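Local coordinates for UPF0249 protein EF_3048 (Enterococcus faecalis, PDB 2I5I) that probably removes acetyl groups from acetylated carbohydrates, a magnesium-dependent step in oligosaccharide breakdown, as a homodimeric member of the YdjC family, at residues Gly62-Leu67 with Asp128-Val133; Asn132-Asn137 with Pro154-Ser159; Ile8-Asp13 with Ser35-Pro40; Glu109-Ile114 with Leu145-Lys150. All blocks are in the same frame, centred on the assembly; numbering follows the deposited sequence.

Contact 1 of 4, residues Gly62-Leu67 with Asp128-Val133; sequences GVHLTL and DSHHNV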
loop_
_atom_site.group_PDB
_atom_site.type_symbol
_atom_site.label_atom_id
_atom_site.label_comp_id
_atom_site.label_asym_id
_atom_site.label_seq_id
_atom_site.Cartn_x
_atom_site.Cartn_y
_atom_site.Cartn_z
ATOM N N GLY A 62 13.717 -17.657 -0.517
ATOM C CA GLY A 62 15.049 -18.056 -0.084
ATOM C C GLY A 62 16.100 -17.494 -1.023
ATOM O O GLY A 62 15.808 -16.809 -2.017
ATOM N N VAL A 63 17.370 -17.793 -0.720
ATOM C CA VAL A 63 18.470 -17.230 -1.505
ATOM C C VAL A 63 19.051 -18.288 -2.445
ATOM O O VAL A 63 19.406 -19.398 -2.033
ATOM C CB VAL A 63 19.553 -16.610 -0.605
ATOM C CG1 VAL A 63 20.101 -17.613 0.413
ATOM C CG2 VAL A 63 20.702 -16.029 -1.418
ATOM N N HIS A 64 19.118 -17.934 -3.725
ATOM C CA HIS A 64 19.630 -18.728 -4.816
ATOM C C HIS A 64 21.110 -18.421 -5.045
ATOM O O HIS A 64 21.490 -17.505 -5.773
ATOM C CB HIS A 64 18.842 -18.435 -6.091
ATOM C CG HIS A 64 18.678 -19.585 -7.033
ATOM N ND1 HIS A 64 18.433 -20.869 -6.622
ATOM C CD2 HIS A 64 18.709 -19.652 -8.381
ATOM C CE1 HIS A 64 18.324 -21.680 -7.652
ATOM N NE2 HIS A 64 18.490 -20.960 -8.749
ATOM N N LEU A 65 21.996 -19.177 -4.375
ATOM C CA LEU A 65 23.427 -18.934 -4.565
ATOM C C LEU A 65 23.883 -19.393 -5.944
ATOM O O LEU A 65 23.266 -20.300 -6.500
ATOM C CB LEU A 65 24.235 -19.669 -3.495
ATOM C CG LEU A 65 23.939 -19.324 -2.034
ATOM C CD1 LEU A 65 24.675 -20.357 -1.177
ATOM C CD2 LEU A 65 24.345 -17.916 -1.667
ATOM N N THR A 66 24.938 -18.796 -6.495
ATOM C CA THR A 66 25.471 -19.165 -7.784
ATOM C C THR A 66 26.986 -18.986 -7.908
ATOM O O THR A 66 27.626 -18.154 -7.258
ATOM C CB THR A 66 24.793 -18.350 -8.925
ATOM O OG1 THR A 66 25.199 -18.877 -10.191
ATOM C CG2 THR A 66 25.212 -16.906 -8.836
ATOM N N LEU A 67 27.533 -19.825 -8.776
ATOM C CA LEU A 67 28.891 -19.747 -9.250
ATOM C C LEU A 67 28.952 -19.748 -10.775
ATOM O O LEU A 67 30.035 -19.687 -11.343
ATOM C CB LEU A 67 29.723 -20.935 -8.740
ATOM C CG LEU A 67 30.007 -20.944 -7.239
ATOM C CD1 LEU A 67 30.735 -22.218 -6.826
ATOM C CD2 LEU A 67 30.810 -19.726 -6.817
ATOM N N ASP A 128 19.520 -22.419 -1.505
ATOM C CA ASP A 128 19.652 -23.420 -2.554
ATOM C C ASP A 128 20.648 -22.859 -3.559
ATOM O O ASP A 128 21.235 -21.814 -3.255
ATOM C CB ASP A 128 18.314 -23.786 -3.150
ATOM C CG ASP A 128 17.699 -22.738 -4.066
ATOM O OD1 ASP A 128 18.239 -21.627 -4.186
ATOM O OD2 ASP A 128 16.644 -23.062 -4.657
ATOM N N SER A 129 20.819 -23.475 -4.730
ATOM C CA SER A 129 21.783 -22.921 -5.663
ATOM C C SER A 129 21.390 -23.157 -7.120
ATOM O O SER A 129 20.821 -24.205 -7.478
ATOM C CB SER A 129 23.174 -23.588 -5.475
ATOM O OG SER A 129 22.891 -24.865 -6.051
ATOM N N HIS A 130 21.754 -22.155 -7.906
ATOM C CA HIS A 130 21.640 -22.157 -9.354
ATOM C C HIS A 130 22.462 -23.302 -9.922
ATOM O O HIS A 130 23.610 -23.467 -9.487
ATOM C CB HIS A 130 22.149 -20.833 -9.902
ATOM C CG HIS A 130 21.977 -20.636 -11.372
ATOM N ND1 HIS A 130 20.743 -20.584 -11.978
ATOM C CD2 HIS A 130 22.890 -20.463 -12.356
ATOM C CE1 HIS A 130 20.898 -20.396 -13.283
ATOM N NE2 HIS A 130 22.194 -20.319 -13.539
ATOM N N HIS A 131 21.885 -24.069 -10.825
ATOM C CA HIS A 131 22.561 -25.210 -11.425
ATOM C C HIS A 131 22.917 -26.274 -10.387
ATOM O O HIS A 131 23.780 -27.114 -10.672
ATOM C CB HIS A 131 23.836 -24.746 -12.137
ATOM C CG HIS A 131 23.528 -23.936 -13.372
ATOM N ND1 HIS A 131 24.501 -23.287 -14.092
ATOM C CD2 HIS A 131 22.356 -23.666 -14.002
ATOM C CE1 HIS A 131 23.948 -22.657 -15.113
ATOM N NE2 HIS A 131 22.637 -22.869 -15.094
ATOM N N ASN A 132 22.272 -26.211 -9.225
ATOM C CA ASN A 132 22.558 -27.129 -8.124
ATOM C C ASN A 132 24.055 -27.290 -7.881
ATOM O O ASN A 132 24.507 -28.426 -7.659
ATOM C CB ASN A 132 21.953 -28.513 -8.365
ATOM C CG ASN A 132 21.733 -29.273 -7.067
ATOM O OD1 ASN A 132 21.467 -28.676 -6.028
ATOM N ND2 ASN A 132 21.844 -30.592 -7.140
ATOM N N VAL A 133 24.818 -26.199 -7.917
ATOM C CA VAL A 133 26.263 -26.296 -7.740
ATOM C C VAL A 133 26.728 -26.700 -6.341
ATOM O O VAL A 133 27.862 -27.210 -6.252
ATOM C CB VAL A 133 26.960 -24.973 -8.163
ATOM C CG1 VAL A 133 26.836 -24.830 -9.686
ATOM C CG2 VAL A 133 26.428 -23.759 -7.433
HETATM O O HOH W 1 18.497 -21.915 -11.270
HETATM O O HOH W 2 25.597 -21.593 -9.907
#
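Asp128 holds CG in the crowded position between its backbone N and carbonyl carbon (chi1 74°), while the His64 side chain, at chi1 -147°, leans out of the staggered arrangement, and together these torsions bring carboxylate and imidazole into a His-carboxylate hydrogen bond. They stand on neighbouring parallel strands in the curled sheet of this alpha/beta fold, paired as His64 with Asp128 and Leu65 with Ser129. Backbone bonds from Asp128 N to Val63 O, Leu65 N to Asp128 O and His130 N to Leu65 O join the strands, the last short at 2.8 Å and almost along the C=O axis. His64 ND1 donates to Asp128 OD1 at 2.6 Å and 178°, in the plane of the ring but well above the plane of the carboxylate. This bond fixes the rotation of the imidazole and would be expected to raise the basicity of NE2. Asp128 OD2 is held in turn by Thr37. His130, predicted to bind magnesium, has CG anti to its backbone N, which lays its ring beside the Thr66 side chain; Thr66 OG1, hydrogen-bonded to Thr68 N, is 3.5 Å from His130 CD2. The two imidazoles meet obliquely, with His64 NE2 at the edge of the His130 ring. One water joins them, 2.7 Å from both His64 NE2 and His130 ND1. A second accepts from Leu67 N and donates to His130 O at 2.8 Å.

Contact 2 of 4, residues Asn132-Asn137 with Pro154-Ser159; sequences NVHGKN and PLRNAS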
loop_
_atom_site.group_PDB
_atom_site.type_symbol
_atom_site.label_atom_id
_atom_site.label_comp_id
_atom_site.label_asym_id
_atom_site.label_seq_id
_atom_site.Cartn_x
_atom_site.Cartn_y
_atom_site.Cartn_z
ATOM N N ASN A 132 22.272 -26.211 -9.225
ATOM C CA ASN A 132 22.558 -27.129 -8.124
ATOM C C ASN A 132 24.055 -27.290 -7.881
ATOM O O ASN A 132 24.507 -28.426 -7.659
ATOM C CB ASN A 132 21.953 -28.513 -8.365
ATOM C CG ASN A 132 21.733 -29.273 -7.067
ATOM O OD1 ASN A 132 21.467 -28.676 -6.028
ATOM N ND2 ASN A 132 21.844 -30.592 -7.140
ATOM N N VAL A 133 24.818 -26.199 -7.917
ATOM C CA VAL A 133 26.263 -26.296 -7.740
ATOM C C VAL A 133 26.728 -26.700 -6.341
ATOM O O VAL A 133 27.862 -27.210 -6.252
ATOM C CB VAL A 133 26.960 -24.973 -8.163
ATOM C CG1 VAL A 133 26.836 -24.830 -9.686
ATOM C CG2 VAL A 133 26.428 -23.759 -7.433
ATOM N N HIS A 134 26.060 -26.556 -5.232
ATOM C CA HIS A 134 26.183 -27.001 -3.869
ATOM C C HIS A 134 26.007 -28.515 -3.769
ATOM O O HIS A 134 26.295 -29.084 -2.714
ATOM C CB HIS A 134 25.201 -26.326 -2.926
ATOM C CG HIS A 134 23.834 -26.798 -2.652
ATOM N ND1 HIS A 134 22.762 -26.601 -3.493
ATOM C CD2 HIS A 134 23.299 -27.449 -1.578
ATOM C CE1 HIS A 134 21.663 -27.115 -2.978
ATOM N NE2 HIS A 134 21.955 -27.643 -1.801
ATOM N N GLY A 135 25.548 -29.144 -4.847
ATOM C CA GLY A 135 25.455 -30.592 -4.890
ATOM C C GLY A 135 26.350 -31.181 -5.960
ATOM O O GLY A 135 26.257 -32.350 -6.327
ATOM N N LYS A 136 27.264 -30.381 -6.497
ATOM C CA LYS A 136 28.127 -30.877 -7.567
ATOM C C LYS A 136 29.161 -31.880 -7.039
ATOM O O LYS A 136 29.557 -32.806 -7.753
ATOM C CB LYS A 136 28.862 -29.718 -8.229
ATOM C CG LYS A 136 29.839 -30.098 -9.335
ATOM C CD LYS A 136 29.232 -31.076 -10.319
ATOM C CE LYS A 136 29.592 -30.747 -11.763
ATOM N NZ LYS A 136 28.674 -31.510 -12.675
ATOM N N ASN A 137 29.569 -31.647 -5.809
ATOM C CA ASN A 137 30.507 -32.460 -5.059
ATOM C C ASN A 137 30.449 -32.066 -3.586
ATOM O O ASN A 137 29.957 -30.995 -3.212
ATOM C CB ASN A 137 31.931 -32.352 -5.609
ATOM C CG ASN A 137 32.635 -31.050 -5.404
ATOM O OD1 ASN A 137 32.535 -30.381 -4.376
ATOM N ND2 ASN A 137 33.406 -30.607 -6.391
ATOM N N PRO A 154 17.898 -23.463 6.795
ATOM C CA PRO A 154 17.807 -24.790 6.186
ATOM C C PRO A 154 18.302 -24.683 4.740
ATOM O O PRO A 154 18.295 -23.590 4.156
ATOM C CB PRO A 154 16.330 -25.135 6.239
ATOM C CG PRO A 154 15.653 -23.806 6.326
ATOM C CD PRO A 154 16.572 -22.886 7.064
ATOM N N LEU A 155 18.712 -25.815 4.205
ATOM C CA LEU A 155 19.366 -25.902 2.918
ATOM C C LEU A 155 18.723 -26.955 2.041
ATOM O O LEU A 155 18.411 -28.052 2.526
ATOM C CB LEU A 155 20.845 -26.273 3.153
ATOM C CG LEU A 155 21.670 -26.588 1.925
ATOM C CD1 LEU A 155 21.834 -25.324 1.068
ATOM C CD2 LEU A 155 23.049 -27.125 2.276
ATOM N N ARG A 156 18.540 -26.654 0.763
ATOM C CA ARG A 156 17.949 -27.583 -0.171
ATOM C C ARG A 156 18.713 -28.923 -0.157
ATOM O O ARG A 156 19.946 -28.889 -0.149
ATOM C CB ARG A 156 17.983 -27.018 -1.600
ATOM C CG ARG A 156 17.578 -28.043 -2.643
ATOM C CD ARG A 156 17.607 -27.419 -4.032
ATOM N NE ARG A 156 16.314 -26.783 -4.311
ATOM C CZ ARG A 156 16.066 -26.132 -5.452
ATOM N NH1 ARG A 156 16.999 -26.027 -6.377
ATOM N NH2 ARG A 156 14.879 -25.568 -5.684
ATOM N N ASN A 157 17.974 -30.015 -0.192
ATOM C CA ASN A 157 18.591 -31.346 -0.304
ATOM C C ASN A 157 19.354 -31.414 -1.617
ATOM O O ASN A 157 18.784 -31.317 -2.708
ATOM C CB ASN A 157 17.510 -32.393 -0.179
ATOM C CG ASN A 157 17.913 -33.825 -0.416
ATOM O OD1 ASN A 157 18.847 -34.120 -1.161
ATOM N ND2 ASN A 157 17.159 -34.699 0.246
ATOM N N ALA A 158 20.661 -31.614 -1.522
ATOM C CA ALA A 158 21.515 -31.639 -2.693
ATOM C C ALA A 158 21.553 -32.921 -3.496
ATOM O O ALA A 158 22.184 -32.931 -4.577
ATOM C CB ALA A 158 22.940 -31.313 -2.209
ATOM N N SER A 159 20.951 -34.037 -3.072
ATOM C CA SER A 159 21.141 -35.255 -3.889
ATOM C C SER A 159 20.102 -35.442 -4.977
ATOM O O SER A 159 18.913 -35.453 -4.678
ATOM C CB SER A 159 21.146 -36.488 -2.967
ATOM O OG SER A 159 20.660 -37.673 -3.591
HETATM O O HOH W 3 19.109 -30.379 -5.278
HETATM O O HOH W 4 20.078 -26.323 -5.951
#
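The His134 imidazole points its NE2 corner at the 154-159 loop, its CG in the crowded position between backbone N and carbonyl carbon (chi1 88°). His134 NE2 donates to Arg156 O at 2.9 Å and 173°; the acceptor lies in the ring plane, whereas the donor stands above the carbonyl plane. Leu155 comes tip to tip with the ring, its CD1 3.7 Å from His134 NE2. The His134 and Arg156 side chains run at about a right angle, Arg156 CB near CE1, although ring and guanidinium planes are only 30° apart. Ala158 CB touches both the NE2 corner of His134 and, at 3.7 Å, Gly135 CA. Asn132 turns its amide to the loop: ND2 makes a weak bond to Ala158 O, and OD1 accepts from two waters. One also donates to Asn157 O, the other accepts from Arg156 NH1, while Arg156 NH2 forms salt bridges with Asp12 and Glu210. Asn157 OD1 closes an Asx turn on Ser159 N, 2.8 Å away. The contact thus ties together the two loops flanking helix 138-151. Since His134 ND1 is bonded to Ser129 OG and NE2 donates to a carbonyl, both ring nitrogens are engaged, consistent with a structural imidazole carrying its proton on NE2.

Contact 3 of 4, residues Ile8-Asp13 with Ser35-Pro40; sequences IINADD and STTALP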
loop_
_atom_site.group_PDB
_atom_site.type_symbol
_atom_site.label_atom_id
_atom_site.label_comp_id
_atom_site.label_asym_id
_atom_site.label_seq_id
_atom_site.Cartn_x
_atom_site.Cartn_y
_atom_site.Cartn_z
ATOM N N ILE A 8 6.884 -28.689 -0.549
ATOM C CA ILE A 8 7.418 -27.402 -0.930
ATOM C C ILE A 8 7.589 -27.450 -2.446
ATOM O O ILE A 8 8.275 -28.318 -2.990
ATOM C CB ILE A 8 8.747 -27.141 -0.216
ATOM C CG1 ILE A 8 8.661 -27.158 1.305
ATOM C CG2 ILE A 8 9.359 -25.847 -0.730
ATOM C CD1 ILE A 8 10.018 -27.154 1.970
ATOM N N ILE A 9 6.941 -26.552 -3.151
ATOM C CA ILE A 9 7.019 -26.325 -4.586
ATOM C C ILE A 9 7.701 -24.976 -4.749
ATOM O O ILE A 9 7.170 -23.918 -4.446
ATOM C CB ILE A 9 5.643 -26.374 -5.270
ATOM C CG1 ILE A 9 4.926 -27.669 -4.938
ATOM C CG2 ILE A 9 5.746 -26.180 -6.772
ATOM C CD1 ILE A 9 3.572 -27.872 -5.556
ATOM N N ASN A 10 8.963 -25.078 -5.171
ATOM C CA ASN A 10 9.838 -23.911 -5.145
ATOM C C ASN A 10 10.226 -23.563 -6.571
ATOM O O ASN A 10 10.776 -24.380 -7.305
ATOM C CB ASN A 10 11.110 -24.136 -4.309
ATOM C CG ASN A 10 11.969 -22.886 -4.235
ATOM O OD1 ASN A 10 11.921 -22.115 -3.267
ATOM N ND2 ASN A 10 12.765 -22.703 -5.266
ATOM N N ALA A 11 9.945 -22.311 -6.917
ATOM C CA ALA A 11 10.331 -21.784 -8.219
ATOM C C ALA A 11 11.743 -21.234 -8.158
ATOM O O ALA A 11 12.017 -20.298 -7.403
ATOM C CB ALA A 11 9.364 -20.683 -8.654
ATOM N N ASP A 12 12.661 -21.786 -8.935
ATOM C CA ASP A 12 14.005 -21.234 -8.984
ATOM C C ASP A 12 14.071 -19.984 -9.870
ATOM O O ASP A 12 13.259 -19.818 -10.792
ATOM C CB ASP A 12 14.970 -22.318 -9.483
ATOM C CG ASP A 12 15.077 -23.499 -8.538
ATOM O OD1 ASP A 12 14.357 -23.544 -7.517
ATOM O OD2 ASP A 12 15.896 -24.404 -8.823
ATOM N N ASP A 13 15.002 -19.097 -9.572
ATOM C CA ASP A 13 15.409 -17.980 -10.401
ATOM C C ASP A 13 14.574 -16.717 -10.214
ATOM O O ASP A 13 14.502 -15.881 -11.119
ATOM C CB ASP A 13 15.387 -18.369 -11.889
ATOM C CG ASP A 13 16.428 -19.407 -12.267
ATOM O OD1 ASP A 13 17.388 -19.550 -11.484
ATOM O OD2 ASP A 13 16.305 -20.081 -13.320
ATOM N N SER A 35 6.907 -21.243 -2.737
ATOM C CA SER A 35 8.212 -20.693 -2.431
ATOM C C SER A 35 8.985 -20.353 -3.692
ATOM O O SER A 35 8.673 -20.904 -4.760
ATOM C CB SER A 35 8.954 -21.759 -1.616
ATOM O OG SER A 35 10.267 -21.351 -1.296
ATOM N N THR A 36 9.975 -19.495 -3.561
ATOM C CA THR A 36 10.929 -19.218 -4.624
ATOM C C THR A 36 12.295 -18.943 -4.020
ATOM O O THR A 36 12.414 -18.614 -2.830
ATOM C CB THR A 36 10.450 -18.043 -5.491
ATOM O OG1 THR A 36 11.212 -17.886 -6.700
ATOM C CG2 THR A 36 10.586 -16.751 -4.686
ATOM N N THR A 37 13.314 -19.052 -4.860
ATOM C CA THR A 37 14.661 -18.644 -4.427
ATOM C C THR A 37 15.222 -17.644 -5.437
ATOM O O THR A 37 15.074 -17.925 -6.633
ATOM C CB THR A 37 15.618 -19.826 -4.257
ATOM O OG1 THR A 37 15.557 -20.703 -5.379
ATOM C CG2 THR A 37 15.194 -20.595 -3.004
ATOM N N ALA A 38 15.770 -16.573 -4.906
ATOM C CA ALA A 38 16.141 -15.373 -5.634
ATOM C C ALA A 38 17.632 -15.157 -5.805
ATOM O O ALA A 38 18.405 -15.444 -4.887
ATOM C CB ALA A 38 15.551 -14.179 -4.869
ATOM N N LEU A 39 18.016 -14.617 -6.963
ATOM C CA LEU A 39 19.406 -14.318 -7.280
ATOM C C LEU A 39 19.820 -12.904 -6.917
ATOM O O LEU A 39 19.582 -11.952 -7.674
ATOM C CB LEU A 39 19.637 -14.555 -8.767
ATOM C CG LEU A 39 19.388 -15.948 -9.344
ATOM C CD1 LEU A 39 18.957 -15.848 -10.797
ATOM C CD2 LEU A 39 20.657 -16.810 -9.205
ATOM N N PRO A 40 20.507 -12.674 -5.805
ATOM C CA PRO A 40 21.066 -11.357 -5.532
ATOM C C PRO A 40 22.116 -10.873 -6.529
ATOM O O PRO A 40 22.437 -9.680 -6.610
ATOM C CB PRO A 40 21.757 -11.507 -4.159
ATOM C CG PRO A 40 21.731 -12.954 -3.848
ATOM C CD PRO A 40 20.789 -13.664 -4.748
#
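Ala11 O is gripped by two donors, Thr37 N at 3.1 Å and the hydroxyl of Thr36, whose OG1 stands 2.6 Å from that same Ala11 O. Both approach from above the carbonyl plane. Thr36 OG1 is anti to its backbone N (chi1 -169°), and so comes back onto the neighbouring strand. On the other face, Asn10 and Ser35 pair: Ser35 OG donates to Asn10 OD1 at 2.7 Å, in the amide plane and on a lone pair. The Asn10 amide, with CG anti to the backbone N (chi1 -177°), crosses the Thr37 side chain at about a right angle, and its ND2 gives weak bonds to Thr37 OG1 and Asp12 OD1. Thr37 OG1 is also hydrogen-bonded to Asp128 OD2.

Behind these side chains lies the parallel pairing of strands 6-11 and 35-38, a beta-alpha-beta crossover with helix 18-29 between them in the chain; Asn10 stands opposite Ser35 and Ala11 opposite Thr36. Ser35 N donates to Ile9 O, and Ala11 N to Ser35 O at 2.9 Å. The short segments are inclined at 35°, and the chain turns a corner at Asp12, after which Asp13 N reaches Thr37 O only weakly. Leu39 CD1 packs alongside, 4.1 Å from Asp13 OD1.

Farther out, Asn212 binds Asp12 OD2. Asp13 lies beside His64 and His130, and the three could together form the metal site. Arg156 anchors Asp12 through OD1 and Arg232 pairs with Asp13 OD2, salt bridges that would tend to keep these buried carboxylates ionised.

Contact 4 of 4, residues Glu109-Ile114 with Leu145-Lys150; sequences EWDAQI and LALARK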
loop_
_atom_site.group_PDB
_atom_site.type_symbol
_atom_site.label_atom_id
_atom_site.label_comp_id
_atom_site.label_asym_id
_atom_site.label_seq_id
_atom_site.Cartn_x
_atom_site.Cartn_y
_atom_site.Cartn_z
ATOM N N GLU A 109 32.388 -15.535 -1.430
ATOM C CA GLU A 109 31.417 -15.024 -2.406
ATOM C C GLU A 109 29.996 -15.398 -2.001
ATOM O O GLU A 109 29.086 -14.557 -2.052
ATOM C CB GLU A 109 31.751 -15.542 -3.808
ATOM C CG GLU A 109 30.653 -15.288 -4.835
ATOM C CD GLU A 109 30.368 -13.826 -5.090
ATOM O OE1 GLU A 109 31.245 -12.980 -4.817
ATOM O OE2 GLU A 109 29.270 -13.516 -5.619
ATOM N N TRP A 110 29.772 -16.651 -1.596
ATOM C CA TRP A 110 28.401 -17.020 -1.205
ATOM C C TRP A 110 27.970 -16.269 0.037
ATOM O O TRP A 110 26.815 -15.849 0.193
ATOM C CB TRP A 110 28.319 -18.541 -1.063
ATOM C CG TRP A 110 28.197 -19.249 -2.382
ATOM C CD1 TRP A 110 28.090 -18.713 -3.638
ATOM C CD2 TRP A 110 28.165 -20.672 -2.553
ATOM N NE1 TRP A 110 27.996 -19.728 -4.566
ATOM C CE2 TRP A 110 28.041 -20.942 -3.935
ATOM C CE3 TRP A 110 28.235 -21.741 -1.665
ATOM C CZ2 TRP A 110 27.985 -22.249 -4.419
ATOM C CZ3 TRP A 110 28.181 -23.036 -2.157
ATOM C CH2 TRP A 110 28.059 -23.294 -3.523
ATOM N N ASP A 111 28.902 -16.051 0.972
ATOM C CA ASP A 111 28.590 -15.245 2.147
ATOM C C ASP A 111 28.160 -13.854 1.688
ATOM O O ASP A 111 27.177 -13.275 2.150
ATOM C CB ASP A 111 29.809 -15.192 3.052
ATOM C CG ASP A 111 29.698 -14.293 4.264
ATOM O OD1 ASP A 111 28.957 -14.635 5.221
ATOM O OD2 ASP A 111 30.359 -13.239 4.280
ATOM N N ALA A 112 28.904 -13.289 0.756
ATOM C CA ALA A 112 28.573 -12.000 0.157
ATOM C C ALA A 112 27.193 -12.027 -0.498
ATOM O O ALA A 112 26.451 -11.046 -0.432
ATOM C CB ALA A 112 29.643 -11.650 -0.862
ATOM N N GLN A 113 26.836 -13.147 -1.127
ATOM C CA GLN A 113 25.539 -13.232 -1.796
ATOM C C GLN A 113 24.410 -13.225 -0.788
ATOM O O GLN A 113 23.302 -12.745 -1.004
ATOM C CB GLN A 113 25.463 -14.487 -2.678
ATOM C CG GLN A 113 26.204 -14.257 -4.000
ATOM C CD GLN A 113 26.299 -15.503 -4.858
ATOM O OE1 GLN A 113 25.423 -16.374 -4.910
ATOM N NE2 GLN A 113 27.402 -15.622 -5.596
ATOM N N ILE A 114 24.700 -13.779 0.386
ATOM C CA ILE A 114 23.659 -13.839 1.414
ATOM C C ILE A 114 23.469 -12.460 2.000
ATOM O O ILE A 114 22.340 -12.010 2.182
ATOM C CB ILE A 114 24.000 -14.870 2.506
ATOM C CG1 ILE A 114 23.898 -16.299 1.985
ATOM C CG2 ILE A 114 23.154 -14.636 3.742
ATOM C CD1 ILE A 114 24.517 -17.343 2.897
ATOM N N LEU A 145 26.852 -25.937 3.551
ATOM C CA LEU A 145 26.426 -26.307 4.898
ATOM C C LEU A 145 27.045 -25.404 5.940
ATOM O O LEU A 145 26.424 -25.014 6.939
ATOM C CB LEU A 145 26.771 -27.772 5.212
ATOM C CG LEU A 145 25.899 -28.770 4.421
ATOM C CD1 LEU A 145 26.655 -30.074 4.226
ATOM C CD2 LEU A 145 24.560 -28.965 5.096
ATOM N N ALA A 146 28.306 -25.010 5.707
ATOM C CA ALA A 146 28.964 -24.094 6.628
ATOM C C ALA A 146 28.212 -22.761 6.683
ATOM O O ALA A 146 28.041 -22.202 7.764
ATOM C CB ALA A 146 30.421 -23.881 6.255
ATOM N N LEU A 147 27.747 -22.248 5.540
ATOM C CA LEU A 147 27.003 -20.969 5.579
ATOM C C LEU A 147 25.595 -21.159 6.132
ATOM O O LEU A 147 25.000 -20.268 6.765
ATOM C CB LEU A 147 27.046 -20.365 4.176
ATOM C CG LEU A 147 28.416 -19.796 3.758
ATOM C CD1 LEU A 147 28.580 -19.757 2.250
ATOM C CD2 LEU A 147 28.600 -18.437 4.393
ATOM N N ALA A 148 25.011 -22.327 5.951
ATOM C CA ALA A 148 23.718 -22.682 6.521
ATOM C C ALA A 148 23.801 -22.602 8.049
ATOM O O ALA A 148 22.902 -22.081 8.711
ATOM C CB ALA A 148 23.246 -24.060 6.103
ATOM N N ARG A 149 24.922 -23.139 8.571
ATOM C CA ARG A 149 25.082 -23.126 10.036
ATOM C C ARG A 149 25.324 -21.704 10.520
ATOM O O ARG A 149 24.769 -21.307 11.541
ATOM C CB ARG A 149 26.192 -24.087 10.487
ATOM C CG ARG A 149 26.032 -25.485 9.938
ATOM C CD ARG A 149 27.182 -26.434 10.240
ATOM N NE ARG A 149 26.711 -27.791 9.981
ATOM C CZ ARG A 149 27.168 -28.724 9.182
ATOM N NH1 ARG A 149 28.245 -28.540 8.428
ATOM N NH2 ARG A 149 26.530 -29.887 9.132
ATOM N N LYS A 150 26.112 -20.937 9.784
ATOM C CA LYS A 150 26.507 -19.581 10.121
ATOM C C LYS A 150 25.289 -18.656 10.146
ATOM O O LYS A 150 25.209 -17.798 11.031
ATOM C CB LYS A 150 27.545 -19.036 9.149
ATOM C CG LYS A 150 27.911 -17.584 9.391
ATOM C CD LYS A 150 28.637 -17.003 8.183
ATOM C CE LYS A 150 29.200 -15.626 8.476
ATOM N NZ LYS A 150 30.421 -15.338 7.667
#
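Glu109 begins the segment facing away from helix 138-151, its OE2 taking the amide of Gln113 one turn on, at 2.8 Å from Gln113 NE2 and through the anti lone pair. Trp110 turns toward the other helix, and its CB meets Leu147 CD1 at 3.5 Å, with that methyl lying at the edge of the indole; the weak bond from NE1 goes to Thr66 O. Asp111 follows with CG anti to its backbone N (chi1 175°), a torsion that carries the carboxylate toward Lys150 while CB rests 3.7 Å from Leu147 CD2. Lys150, fully extended beyond CG, crosses it at about a right angle, and its NZ bridges to Asp111 OD1 at 2.9 Å from above the carboxylate plane. Tyr151 OH also bonds OD1, whereas OD2 pairs with Lys6 of the second subunit, and Lys150 with Glu207 of that subunit. Ile114 ends the segment by setting CD1 4.1 Å from Leu147 CB, so that Leu147 is touched by Trp110, Asp111 and Ile114. The helix segments cross at -39° with axes 10.6 Å apart. Such packing of neighbouring helices on the outside of a parallel sheet is that of an alpha/beta fold, with the polar rim here at the interface with the second subunit.

Overall arrangement
Contacts 1 and 3 lie on one parallel sheet, their centres 9 Å apart, and Thr37 OG1 joins them by a probable hydrogen bond to Asp128 OD2 at 2.7 Å. Between them Asp13, His64 and His130 gather round the water that bridges the two imidazoles, an arrangement consistent with a metal site occupied here by water; Asp13 OD1 is 3.3 Å from His64 NE2. Contact 2 continues the chain of contact 1 and reaches back to the sheet through Arg156 NH2, 2.8 Å from Asp12 OD1 of contact 3. Contact 4 covers the sheet from outside, where Gln113 OE1 sits 2.9 Å from Thr66 N. Its centre is about 17 Å from that of contact 3 and about 11 Å from that of contact 1.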